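Local coordinates for phosphatidylserine synthase (Haemophilus influenzae, PDB 3HSI), which belongs to the phospholipase D superfamily, carrying a phospholipase D active-site motif and a PLD-like domain, at residues 149-154 / 175-180; 50-55 / 183-188. One frame throughout, in Å; residues are numbered along the deposited sequence.

Interaction 1: 149-154 / 175-180; sequences DDTVLY and YQKITH
The Tyr154 ring offers its edge, near the ring plane, to Gln176 OE1, ring atom CD2 lying 4.2 Å from that oxygen; its hydroxyl bonds to Asn393 beyond the pair. The bend at chi2 (83°) carries Gln176 OE1 across toward 149-154, to 3.3 Å from Tyr154 O, but both are acceptors and do not bond; NE2 makes a weak hydrogen bond to Glu411. The Tyr175 ring leads away from the pair and stacks on Phe38.

The strands beneath them pair antiparallel, their directions 166° apart, with Tyr154 and Gln176 sharing the face of Val152 and Ile178. Val152–Ile178 and Tyr154–Gln176 are hydrogen-bonded pairs, each joined by two nearly straight bonds in the carbonyl planes: Ile178 N to Val152 O is 2.7 Å, and Gln176 N to Tyr154 O 2.9 Å. Thr151–Thr179 and Leu153–Lys177 are non-hydrogen-bonded pairs, with Thr151 CG2 3.8 Å from Lys177 CD where the chains cross obliquely. His180, the N-cap residue of the following helix, donates its N to Asp150 O at 3.1 Å in a more bent bond, nearly along the C=O axis.

The Val152 face meets Leu183 and Met187 of helix 181-195, the Leu153 face meets helix 35-48, and strand 29-31 flanks 175-180 through backbone hydrogen bonds.

Interaction 2: 50-55 / 183-188; sequences KKRIYV and LADSMV
Arg52 and Asp185 form a salt bridge in which one carboxylate oxygen serves both terminal nitrogens: Arg52 NH2 lies 2.8 Å from Asp185 OD1, and Arg52 NH1 donates a weak bond to the same OD1 at 3.1 Å. The NH2 bond uses the anti lone pair of OD1, which sits at the guanidinium edge, while the two planes stand 81° apart.

Val188 works with both its methyls. CG2 lies over one guanidinium face, 3.8 Å from Arg52 NH1, the two side chains meeting tip to tip. CG1 makes a CH-pi contact with Tyr54, 3.9 Å from the ring centroid and 18° off the ring normal. The methyl of Ala184, CB, comes within 3.5 Å of Arg52 NH2. This is helix-on-sheet packing in the alpha/beta architecture of the phospholipase D superfamily: helix 183-188 crosses strand 52-55 at 60°, with 10.2 Å between axes.

Arg52 reaches the helix because its chain runs extended from CG to NE. Farther out, Arg52 NE bonds to Asp149 O, and Asp150 OD1 is a long, weak ion partner of NH2. The Tyr54 hydroxyl bonds to Asp84 and Asn192, and Val147 of strand 146-148 packs against both Ala184 and Val188.

In the fold
From the N terminus, residues 50-55 come first and meet their partner only after 127 intervening residues, when interaction 2 closes a long loop onto helix 181-195. Within that span lies the whole of interaction 1, whose own loop, from 149-154 to 175-180, has 20 intervening residues; the two loops nest and do not cross. Strand 171-179 runs almost directly into helix 181-195, so the second segments of both contacts are consecutive elements. Strands 52-56, 151-155 and 171-179 belong to one mixed sheet, with strand 146-148 bridging the first two. The contact centres are 9 Å apart; Asp150 CA packs 3.7 Å from Ala184 CB, and Asp149 OD2 probably takes a hydrogen bond from Lys50 N at 2.8 Å.

Interaction 1: 149-154 / 175-180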
loop_
_atom_site.group_PDB
_atom_site.type_symbol
_atom_site.label_atom_id
_atom_site.label_comp_id
_atom_site.label_asym_id
_atom_site.label_seq_id
_atom_site.Cartn_x
_atom_site.Cartn_y
_atom_site.Cartn_z
ATOM N N ASP C 149 34.421 -13.132 1.837
ATOM C CA ASP C 149 35.351 -13.006 2.936
ATOM C C ASP C 149 35.239 -11.607 3.516
ATOM O O ASP C 149 34.174 -11.295 4.066
ATOM C CB ASP C 149 36.771 -13.423 2.517
ATOM C CG ASP C 149 36.855 -14.910 2.216
ATOM O OD1 ASP C 149 35.817 -15.595 2.347
ATOM O OD2 ASP C 149 37.946 -15.398 1.845
ATOM N N ASP C 150 36.288 -10.785 3.368
ATOM C CA ASP C 150 36.345 -9.415 3.890
ATOM C C ASP C 150 36.166 -8.322 2.797
ATOM O O ASP C 150 36.491 -7.142 3.030
ATOM C CB ASP C 150 37.672 -9.176 4.617
ATOM C CG ASP C 150 37.777 -9.914 5.951
ATOM O OD1 ASP C 150 36.736 -10.233 6.586
ATOM O OD2 ASP C 150 38.934 -10.161 6.385
ATOM N N THR C 151 35.629 -8.696 1.631
ATOM C CA THR C 151 35.409 -7.746 0.541
ATOM C C THR C 151 33.911 -7.524 0.242
ATOM O O THR C 151 33.156 -8.492 0.054
ATOM C CB THR C 151 36.209 -8.189 -0.719
ATOM O OG1 THR C 151 37.580 -8.310 -0.337
ATOM C CG2 THR C 151 36.137 -7.181 -1.842
ATOM N N VAL C 152 33.481 -6.257 0.229
ATOM C CA VAL C 152 32.132 -5.917 -0.192
ATOM C C VAL C 152 32.102 -5.497 -1.671
ATOM O O VAL C 152 32.848 -4.610 -2.089
ATOM C CB VAL C 152 31.499 -4.839 0.686
ATOM C CG1 VAL C 152 30.132 -4.458 0.152
ATOM C CG2 VAL C 152 31.342 -5.334 2.121
ATOM N N LEU C 153 31.235 -6.145 -2.455
ATOM C CA LEU C 153 30.938 -5.680 -3.807
ATOM C C LEU C 153 29.501 -5.171 -3.784
ATOM O O LEU C 153 28.569 -5.946 -3.619
ATOM C CB LEU C 153 31.139 -6.805 -4.826
ATOM C CG LEU C 153 31.091 -6.459 -6.321
ATOM C CD1 LEU C 153 32.125 -5.378 -6.703
ATOM C CD2 LEU C 153 31.314 -7.710 -7.207
ATOM N N TYR C 154 29.336 -3.864 -3.911
ATOM C CA TYR C 154 28.024 -3.252 -3.765
ATOM C C TYR C 154 27.519 -2.761 -5.119
ATOM O O TYR C 154 28.245 -2.077 -5.845
ATOM C CB TYR C 154 28.069 -2.108 -2.749
ATOM C CG TYR C 154 26.691 -1.634 -2.311
ATOM C CD1 TYR C 154 26.088 -2.142 -1.156
ATOM C CD2 TYR C 154 25.975 -0.680 -3.073
ATOM C CE1 TYR C 154 24.810 -1.717 -0.768
ATOM C CE2 TYR C 154 24.720 -0.263 -2.701
ATOM C CZ TYR C 154 24.137 -0.781 -1.543
ATOM O OH TYR C 154 22.875 -0.362 -1.186
ATOM N N TYR C 175 28.979 0.047 -9.608
ATOM C CA TYR C 175 29.582 -1.081 -8.899
ATOM C C TYR C 175 30.731 -0.573 -8.063
ATOM O O TYR C 175 31.649 0.065 -8.590
ATOM C CB TYR C 175 30.103 -2.152 -9.900
ATOM C CG TYR C 175 29.260 -2.233 -11.157
ATOM C CD1 TYR C 175 28.161 -3.083 -11.235
ATOM C CD2 TYR C 175 29.525 -1.406 -12.243
ATOM C CE1 TYR C 175 27.388 -3.151 -12.383
ATOM C CE2 TYR C 175 28.742 -1.449 -13.394
ATOM C CZ TYR C 175 27.675 -2.307 -13.456
ATOM O OH TYR C 175 26.904 -2.309 -14.596
ATOM N N GLN C 176 30.686 -0.852 -6.763
ATOM C CA GLN C 176 31.772 -0.455 -5.886
ATOM C C GLN C 176 32.327 -1.642 -5.128
ATOM O O GLN C 176 31.589 -2.406 -4.501
ATOM C CB GLN C 176 31.346 0.628 -4.914
ATOM C CG GLN C 176 31.031 1.915 -5.591
ATOM C CD GLN C 176 29.624 1.924 -6.133
ATOM O OE1 GLN C 176 28.751 1.221 -5.618
ATOM N NE2 GLN C 176 29.391 2.708 -7.180
ATOM N N LYS C 177 33.640 -1.774 -5.195
ATOM C CA LYS C 177 34.346 -2.798 -4.456
ATOM C C LYS C 177 35.058 -2.166 -3.249
ATOM O O LYS C 177 35.857 -1.235 -3.399
ATOM C CB LYS C 177 35.351 -3.527 -5.374
ATOM C CG LYS C 177 35.637 -4.933 -4.896
ATOM C CD LYS C 177 37.077 -5.293 -4.989
ATOM C CE LYS C 177 37.600 -5.210 -6.363
ATOM N NZ LYS C 177 38.888 -5.952 -6.397
ATOM N N ILE C 178 34.706 -2.636 -2.050
ATOM C CA ILE C 178 35.314 -2.161 -0.820
ATOM C C ILE C 178 35.895 -3.316 -0.016
ATOM O O ILE C 178 35.179 -4.205 0.462
ATOM C CB ILE C 178 34.329 -1.350 0.071
ATOM C CG1 ILE C 178 33.755 -0.169 -0.693
ATOM C CG2 ILE C 178 35.040 -0.827 1.309
ATOM C CD1 ILE C 178 32.299 0.144 -0.310
ATOM N N THR C 179 37.206 -3.288 0.095
ATOM C CA THR C 179 37.960 -4.231 0.886
ATOM C C THR C 179 38.100 -3.690 2.320
ATOM O O THR C 179 38.937 -2.836 2.592
ATOM C CB THR C 179 39.339 -4.435 0.262
ATOM O OG1 THR C 179 39.174 -4.948 -1.079
ATOM C CG2 THR C 179 40.122 -5.440 1.072
ATOM N N HIS C 180 37.250 -4.170 3.225
ATOM C CA HIS C 180 37.194 -3.648 4.586
ATOM C C HIS C 180 36.530 -4.673 5.504
ATOM O O HIS C 180 35.291 -4.839 5.504
ATOM C CB HIS C 180 36.403 -2.333 4.622
ATOM C CG HIS C 180 36.627 -1.530 5.861
ATOM N ND1 HIS C 180 36.643 -2.090 7.120
ATOM C CD2 HIS C 180 36.866 -0.207 6.033
ATOM C CE1 HIS C 180 36.880 -1.147 8.018
ATOM N NE2 HIS C 180 37.018 0.006 7.383
#

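Interaction 2: 50-55 / 183-188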
loop_
_atom_site.group_PDB
_atom_site.type_symbol
_atom_site.label_atom_id
_atom_site.label_comp_id
_atom_site.label_asym_id
_atom_site.label_seq_id
_atom_site.Cartn_x
_atom_site.Cartn_y
_atom_site.Cartn_z
ATOM N N LYS C 50 37.621 -17.931 0.729
ATOM C CA LYS C 50 38.023 -18.997 1.618
ATOM C C LYS C 50 37.084 -19.240 2.812
ATOM O O LYS C 50 37.032 -20.345 3.312
ATOM C CB LYS C 50 39.439 -18.737 2.140
ATOM C CG LYS C 50 40.534 -19.220 1.213
ATOM C CD LYS C 50 41.205 -18.043 0.584
ATOM C CE LYS C 50 42.196 -18.461 -0.509
ATOM N NZ LYS C 50 42.639 -17.207 -1.209
ATOM N N LYS C 51 36.355 -18.222 3.258
ATOM C CA LYS C 51 35.517 -18.334 4.450
ATOM C C LYS C 51 34.024 -18.218 4.174
ATOM O O LYS C 51 33.238 -19.027 4.642
ATOM C CB LYS C 51 35.958 -17.284 5.482
ATOM C CG LYS C 51 37.393 -17.568 6.010
ATOM C CD LYS C 51 38.150 -16.287 6.342
ATOM C CE LYS C 51 39.383 -16.602 7.202
ATOM N NZ LYS C 51 39.789 -15.434 8.066
ATOM N N ARG C 52 33.621 -17.218 3.407
ATOM C CA ARG C 52 32.183 -16.972 3.227
ATOM C C ARG C 52 31.858 -16.226 1.944
ATOM O O ARG C 52 32.713 -15.484 1.406
ATOM C CB ARG C 52 31.630 -16.164 4.402
ATOM C CG ARG C 52 32.159 -14.709 4.420
ATOM C CD ARG C 52 31.978 -14.069 5.774
ATOM N NE ARG C 52 32.675 -12.790 5.797
ATOM C CZ ARG C 52 32.723 -11.963 6.837
ATOM N NH1 ARG C 52 32.104 -12.261 7.983
ATOM N NH2 ARG C 52 33.394 -10.831 6.718
ATOM N N ILE C 53 30.614 -16.424 1.495
ATOM C CA ILE C 53 30.038 -15.724 0.375
ATOM C C ILE C 53 28.580 -15.459 0.699
ATOM O O ILE C 53 27.774 -16.398 0.766
ATOM C CB ILE C 53 30.143 -16.524 -0.951
ATOM C CG1 ILE C 53 31.622 -16.684 -1.383
ATOM C CG2 ILE C 53 29.314 -15.836 -2.059
ATOM C CD1 ILE C 53 31.861 -17.702 -2.515
ATOM N N TYR C 54 28.272 -14.191 0.940
ATOM C CA TYR C 54 26.910 -13.709 1.148
ATOM C C TYR C 54 26.519 -12.799 0.000
ATOM O O TYR C 54 27.314 -11.939 -0.430
ATOM C CB TYR C 54 26.778 -12.942 2.480
ATOM C CG TYR C 54 26.769 -13.831 3.736
ATOM C CD1 TYR C 54 25.624 -13.907 4.560
ATOM C CD2 TYR C 54 27.880 -14.600 4.080
ATOM C CE1 TYR C 54 25.601 -14.715 5.701
ATOM C CE2 TYR C 54 27.871 -15.419 5.221
ATOM C CZ TYR C 54 26.729 -15.468 6.026
ATOM O OH TYR C 54 26.726 -16.259 7.149
ATOM N N VAL C 55 25.299 -12.987 -0.469
ATOM C CA VAL C 55 24.718 -12.250 -1.571
ATOM C C VAL C 55 23.270 -11.960 -1.181
ATOM O O VAL C 55 22.569 -12.877 -0.740
ATOM C CB VAL C 55 24.726 -13.110 -2.855
ATOM C CG1 VAL C 55 23.841 -12.503 -3.931
ATOM C CG2 VAL C 55 26.151 -13.291 -3.392
ATOM N N LEU C 183 33.514 -3.510 7.720
ATOM C CA LEU C 183 32.306 -3.319 6.911
ATOM C C LEU C 183 31.729 -4.687 6.492
ATOM O O LEU C 183 30.514 -4.925 6.597
ATOM C CB LEU C 183 32.558 -2.441 5.652
ATOM C CG LEU C 183 31.262 -2.194 4.820
ATOM C CD1 LEU C 183 30.215 -1.499 5.650
ATOM C CD2 LEU C 183 31.448 -1.387 3.540
ATOM N N ALA C 184 32.598 -5.590 6.048
ATOM C CA ALA C 184 32.136 -6.907 5.645
ATOM C C ALA C 184 31.446 -7.598 6.823
ATOM O O ALA C 184 30.328 -8.081 6.686
ATOM C CB ALA C 184 33.283 -7.771 5.072
ATOM N N ASP C 185 32.103 -7.618 7.979
ATOM C CA ASP C 185 31.510 -8.254 9.176
ATOM C C ASP C 185 30.155 -7.611 9.515
ATOM O O ASP C 185 29.229 -8.288 9.868
ATOM C CB ASP C 185 32.440 -8.143 10.361
ATOM C CG ASP C 185 33.658 -9.052 10.240
ATOM O OD1 ASP C 185 33.704 -9.942 9.338
ATOM O OD2 ASP C 185 34.585 -8.864 11.052
ATOM N N SER C 186 30.034 -6.306 9.349
ATOM C CA SER C 186 28.786 -5.615 9.697
ATOM C C SER C 186 27.642 -6.033 8.787
ATOM O O SER C 186 26.504 -6.168 9.233
ATOM C CB SER C 186 28.979 -4.102 9.585
ATOM O OG SER C 186 27.755 -3.434 9.821
HETATM N N MSE C 187 27.952 -6.227 7.507
HETATM C CA MSE C 187 26.941 -6.588 6.538
HETATM C C MSE C 187 26.425 -8.048 6.709
HETATM O O MSE C 187 25.199 -8.312 6.734
HETATM C CB MSE C 187 27.453 -6.255 5.136
HETATM C CG MSE C 187 27.600 -4.734 4.991
HETATM SE SE MSE C 187 27.878 -4.182 3.164
HETATM C CE MSE C 187 25.979 -3.903 2.718
ATOM N N VAL C 188 27.362 -8.954 6.916
ATOM C CA VAL C 188 27.052 -10.337 7.215
ATOM C C VAL C 188 26.277 -10.473 8.544
ATOM O O VAL C 188 25.387 -11.295 8.647
ATOM C CB VAL C 188 28.364 -11.162 7.301
ATOM C CG1 VAL C 188 28.113 -12.557 7.919
ATOM C CG2 VAL C 188 29.041 -11.209 5.921
#